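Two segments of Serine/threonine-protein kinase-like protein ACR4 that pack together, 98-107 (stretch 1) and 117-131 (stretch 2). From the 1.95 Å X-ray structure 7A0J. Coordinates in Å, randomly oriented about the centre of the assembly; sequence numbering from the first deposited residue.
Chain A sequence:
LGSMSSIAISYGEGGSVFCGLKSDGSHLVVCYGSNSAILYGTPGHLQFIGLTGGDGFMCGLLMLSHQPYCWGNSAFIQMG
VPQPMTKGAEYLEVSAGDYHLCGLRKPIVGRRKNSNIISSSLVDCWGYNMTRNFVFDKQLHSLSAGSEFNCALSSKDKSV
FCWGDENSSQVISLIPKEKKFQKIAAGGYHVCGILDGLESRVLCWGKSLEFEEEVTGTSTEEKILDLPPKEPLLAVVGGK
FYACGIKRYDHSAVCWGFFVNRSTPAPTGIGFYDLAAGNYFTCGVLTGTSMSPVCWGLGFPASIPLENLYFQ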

# COMPACT_ATOMS: atom_id res chain seq x y z
N ASP A 98 -7.65 -6.11 -1.81
CA ASP A 98 -7.84 -7.12 -2.88
C ASP A 98 -8.91 -6.61 -3.86
O ASP A 98 -8.62 -6.55 -5.07
CB ASP A 98 -8.21 -8.49 -2.31
CG ASP A 98 -7.10 -9.14 -1.51
OD1 ASP A 98 -5.94 -8.70 -1.63
OD2 ASP A 98 -7.40 -10.10 -0.77
N TYR A 99 -10.08 -6.24 -3.33
CA TYR A 99 -11.31 -5.93 -4.12
C TYR A 99 -11.94 -4.61 -3.65
O TYR A 99 -13.16 -4.44 -3.84
CB TYR A 99 -12.32 -7.08 -3.98
CG TYR A 99 -11.73 -8.46 -4.12
CD1 TYR A 99 -11.21 -8.89 -5.33
CD2 TYR A 99 -11.69 -9.33 -3.05
CE1 TYR A 99 -10.67 -10.16 -5.47
CE2 TYR A 99 -11.15 -10.60 -3.17
CZ TYR A 99 -10.64 -11.02 -4.38
OH TYR A 99 -10.10 -12.27 -4.52
N HIS A 100 -11.14 -3.70 -3.09
CA HIS A 100 -11.62 -2.38 -2.60
C HIS A 100 -10.51 -1.34 -2.69
O HIS A 100 -9.32 -1.72 -2.65
CB HIS A 100 -12.20 -2.51 -1.17
CG HIS A 100 -11.19 -2.27 -0.09
ND1 HIS A 100 -10.47 -3.29 0.49
CD2 HIS A 100 -10.78 -1.13 0.50
CE1 HIS A 100 -9.67 -2.80 1.40
NE2 HIS A 100 -9.83 -1.47 1.43
N LEU A 101 -10.91 -0.07 -2.80
CA LEU A 101 -10.02 1.12 -2.74
C LEU A 101 -10.61 2.12 -1.74
O LEU A 101 -11.83 2.33 -1.79
CB LEU A 101 -9.93 1.74 -4.14
CG LEU A 101 -9.14 3.04 -4.24
CD1 LEU A 101 -7.67 2.80 -3.97
CD2 LEU A 101 -9.33 3.69 -5.60
N CYS A 102 -9.78 2.68 -0.86
CA CYS A 102 -10.15 3.76 0.09
C CYS A 102 -9.32 5.01 -0.21
O CYS A 102 -8.12 4.87 -0.49
CB CYS A 102 -9.95 3.34 1.54
SG CYS A 102 -11.11 2.06 2.09
N GLY A 103 -9.96 6.18 -0.15
CA GLY A 103 -9.31 7.50 -0.34
C GLY A 103 -9.51 8.38 0.88
O GLY A 103 -10.66 8.51 1.34
N LEU A 104 -8.42 8.96 1.40
CA LEU A 104 -8.46 9.97 2.49
C LEU A 104 -8.87 11.32 1.89
O LEU A 104 -8.02 11.97 1.25
CB LEU A 104 -7.09 10.04 3.17
CG LEU A 104 -7.02 10.88 4.44
CD1 LEU A 104 -7.99 10.37 5.49
CD2 LEU A 104 -5.60 10.91 4.99
N ARG A 105 -10.14 11.70 2.07
CA ARG A 105 -10.77 12.91 1.46
C ARG A 105 -10.14 14.16 2.08
O ARG A 105 -10.14 14.28 3.31
CB ARG A 105 -12.28 12.87 1.69
CG ARG A 105 -13.05 14.06 1.12
CD ARG A 105 -13.37 13.91 -0.36
NE ARG A 105 -14.46 14.80 -0.75
CZ ARG A 105 -14.34 16.10 -1.00
NH1 ARG A 105 -15.41 16.81 -1.35
NH2 ARG A 105 -13.17 16.71 -0.90
N LYS A 106 -9.62 15.06 1.24
CA LYS A 106 -9.02 16.36 1.65
C LYS A 106 -10.14 17.31 2.06
O LYS A 106 -11.06 17.54 1.28
CB LYS A 106 -8.19 16.94 0.49
CG LYS A 106 -7.44 18.23 0.81
CD LYS A 106 -6.62 18.74 -0.35
CE LYS A 106 -5.83 19.99 -0.01
NZ LYS A 106 -4.98 20.42 -1.14
N PRO A 107 -10.10 17.89 3.29
CA PRO A 107 -11.14 18.82 3.73
C PRO A 107 -10.94 20.24 3.18
O PRO A 107 -9.80 20.56 2.87
CB PRO A 107 -10.99 18.79 5.26
CG PRO A 107 -9.51 18.55 5.47
CD PRO A 107 -9.07 17.67 4.31
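Stretch 2 (117-131) IISSSLVDCWGYNMT

A disulfide joins the two strands directly across the sheet: Cys102 SG and Cys125 SG lie 2.0 Å apart, with a chi3 of 110°, at a non-hydrogen-bonded antiparallel pair whose CA atoms (Cys102 CA to Cys125 CA) approach to 3.9 Å. Strand 122-127 of stretch 2 runs antiparallel to strand 100-105, the two N-to-C directions making an angle of 160° and the axes coming within 4.5 Å.

The register pairs His100 with Gly127, Leu101 with Trp126, Gly103 with Asp124 and Leu104 with Val123. Leu101 and Trp126 exchange two hydrogen bonds, Trp126 N to Leu101 O at 2.7 Å and Leu101 N to Trp126 O at 2.8 Å. The next such pair repeats the pattern, with Gly103 N to Asp124 O at 2.6 Å and Asp124 N to Gly103 O at 3.0 Å. Beyond it, Arg105 N donates to Leu122 O at 2.8 Å.

On the face carrying the disulfide, Leu104 CD1 rests 3.8 Å from Val123 CG2. On the opposite face, the Trp126 ring reaches back to the backbone of stretch 1, with Trp126 CZ3 3.9 Å from Gly103 N. Leu101 CG lies 4.3 Å from Trp126 CE3.

Before the strand, the chain turns a corner at Ser121. Ser120 points toward stretch 1, and its hydroxyl links both segments, Ser120 OG donating to Arg105 O at 2.6 Å while accepting from Leu122 N at 3.0 Å.

At the other end, Gly127 has phi/psi of 139/-160°, and a CB there would clash with Tyr99 O and His100 CA. It opens a type II turn to Met130. Tyr128 N donates to Tyr99 O at 3.1 Å, and the turn brings Met130 SD over one face of the His100 ring, 4.1 Å from His100 CD2, while Met130 CE lies 3.9 Å from Cys102 SG.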

# COMPACT_ATOMS: atom_id res chain seq x y z
N ILE A 117 -2.07 20.32 5.13
CA ILE A 117 -3.21 19.35 5.07
C ILE A 117 -2.66 17.95 4.79
O ILE A 117 -2.61 17.55 3.61
CB ILE A 117 -4.24 19.78 4.01
N ILE A 118 -2.25 17.23 5.85
CA ILE A 118 -1.69 15.85 5.79
C ILE A 118 -2.73 14.85 6.34
O ILE A 118 -2.61 13.65 6.01
CB ILE A 118 -0.35 15.78 6.56
CG1 ILE A 118 0.71 16.67 5.93
CG2 ILE A 118 0.14 14.34 6.70
CD1 ILE A 118 1.87 17.01 6.84
N SER A 119 -3.70 15.32 7.13
CA SER A 119 -4.69 14.47 7.84
C SER A 119 -6.12 14.81 7.39
O SER A 119 -6.31 15.85 6.73
CB SER A 119 -4.54 14.59 9.33
OG SER A 119 -4.93 15.88 9.78
N SER A 120 -7.08 13.96 7.76
CA SER A 120 -8.54 14.13 7.54
C SER A 120 -9.32 13.10 8.36
O SER A 120 -8.73 12.08 8.76
CB SER A 120 -8.88 14.01 6.07
OG SER A 120 -10.29 14.05 5.88
N SER A 121 -10.61 13.38 8.60
CA SER A 121 -11.58 12.51 9.31
C SER A 121 -12.58 11.90 8.32
O SER A 121 -13.50 11.18 8.78
CB SER A 121 -12.26 13.28 10.41
OG SER A 121 -13.57 13.67 10.02
N LEU A 122 -12.40 12.17 7.02
CA LEU A 122 -13.32 11.76 5.92
C LEU A 122 -12.61 10.72 5.04
O LEU A 122 -11.57 11.07 4.43
CB LEU A 122 -13.70 13.00 5.11
CG LEU A 122 -14.22 14.19 5.92
CD1 LEU A 122 -14.36 15.42 5.03
CD2 LEU A 122 -15.55 13.86 6.59
N VAL A 123 -13.14 9.50 4.98
CA VAL A 123 -12.58 8.36 4.20
C VAL A 123 -13.68 7.77 3.31
O VAL A 123 -14.68 7.26 3.87
CB VAL A 123 -11.96 7.29 5.12
CG1 VAL A 123 -11.50 6.07 4.34
CG2 VAL A 123 -10.81 7.86 5.95
N ASP A 124 -13.50 7.85 1.99
CA ASP A 124 -14.39 7.24 0.97
C ASP A 124 -13.75 5.94 0.47
O ASP A 124 -12.56 5.97 0.11
CB ASP A 124 -14.62 8.20 -0.21
CG ASP A 124 -15.22 9.53 0.20
OD1 ASP A 124 -16.20 9.50 0.97
OD2 ASP A 124 -14.71 10.57 -0.25
N CYS A 125 -14.52 4.85 0.47
CA CYS A 125 -14.08 3.52 -0.03
C CYS A 125 -15.02 3.04 -1.13
O CYS A 125 -16.23 3.36 -1.06
CB CYS A 125 -13.99 2.51 1.12
SG CYS A 125 -12.87 3.04 2.44
N TRP A 126 -14.48 2.34 -2.13
CA TRP A 126 -15.21 1.75 -3.29
C TRP A 126 -14.85 0.27 -3.41
O TRP A 126 -13.67 -0.06 -3.23
CB TRP A 126 -14.86 2.50 -4.58
CG TRP A 126 -15.10 3.97 -4.55
CD1 TRP A 126 -16.23 4.62 -4.95
CD2 TRP A 126 -14.18 4.99 -4.12
NE1 TRP A 126 -16.08 5.97 -4.79
CE2 TRP A 126 -14.84 6.23 -4.28
CE3 TRP A 126 -12.88 4.98 -3.60
CZ2 TRP A 126 -14.23 7.44 -3.95
CZ3 TRP A 126 -12.28 6.17 -3.28
CH2 TRP A 126 -12.95 7.39 -3.45
N GLY A 127 -15.84 -0.58 -3.73
CA GLY A 127 -15.61 -1.98 -4.15
C GLY A 127 -16.62 -2.94 -3.54
O GLY A 127 -17.70 -2.48 -3.12
N TYR A 128 -16.26 -4.23 -3.51
CA TYR A 128 -17.09 -5.36 -3.01
C TYR A 128 -17.38 -5.17 -1.52
O TYR A 128 -16.43 -5.27 -0.71
CB TYR A 128 -16.39 -6.69 -3.27
N ASN A 129 -18.64 -4.87 -1.18
CA ASN A 129 -19.17 -4.80 0.20
C ASN A 129 -18.41 -3.73 1.01
O ASN A 129 -18.22 -3.94 2.22
CB ASN A 129 -19.11 -6.16 0.90
N MET A 130 -17.99 -2.64 0.36
CA MET A 130 -17.28 -1.51 1.02
C MET A 130 -17.31 -0.27 0.11
O MET A 130 -16.24 0.34 -0.10
CB MET A 130 -15.84 -1.89 1.36
CG MET A 130 -15.24 -1.07 2.49
SD MET A 130 -13.74 -1.82 3.18
CE MET A 130 -13.17 -0.49 4.24
N THR A 131 -18.49 0.08 -0.41
CA THR A 131 -18.79 1.36 -1.12
C THR A 131 -19.47 2.30 -0.11
O THR A 131 -20.70 2.47 -0.19
CB THR A 131 -19.62 1.12 -2.38
OG1 THR A 131 -18.95 0.13 -3.17
CG2 THR A 131 -19.81 2.37 -3.21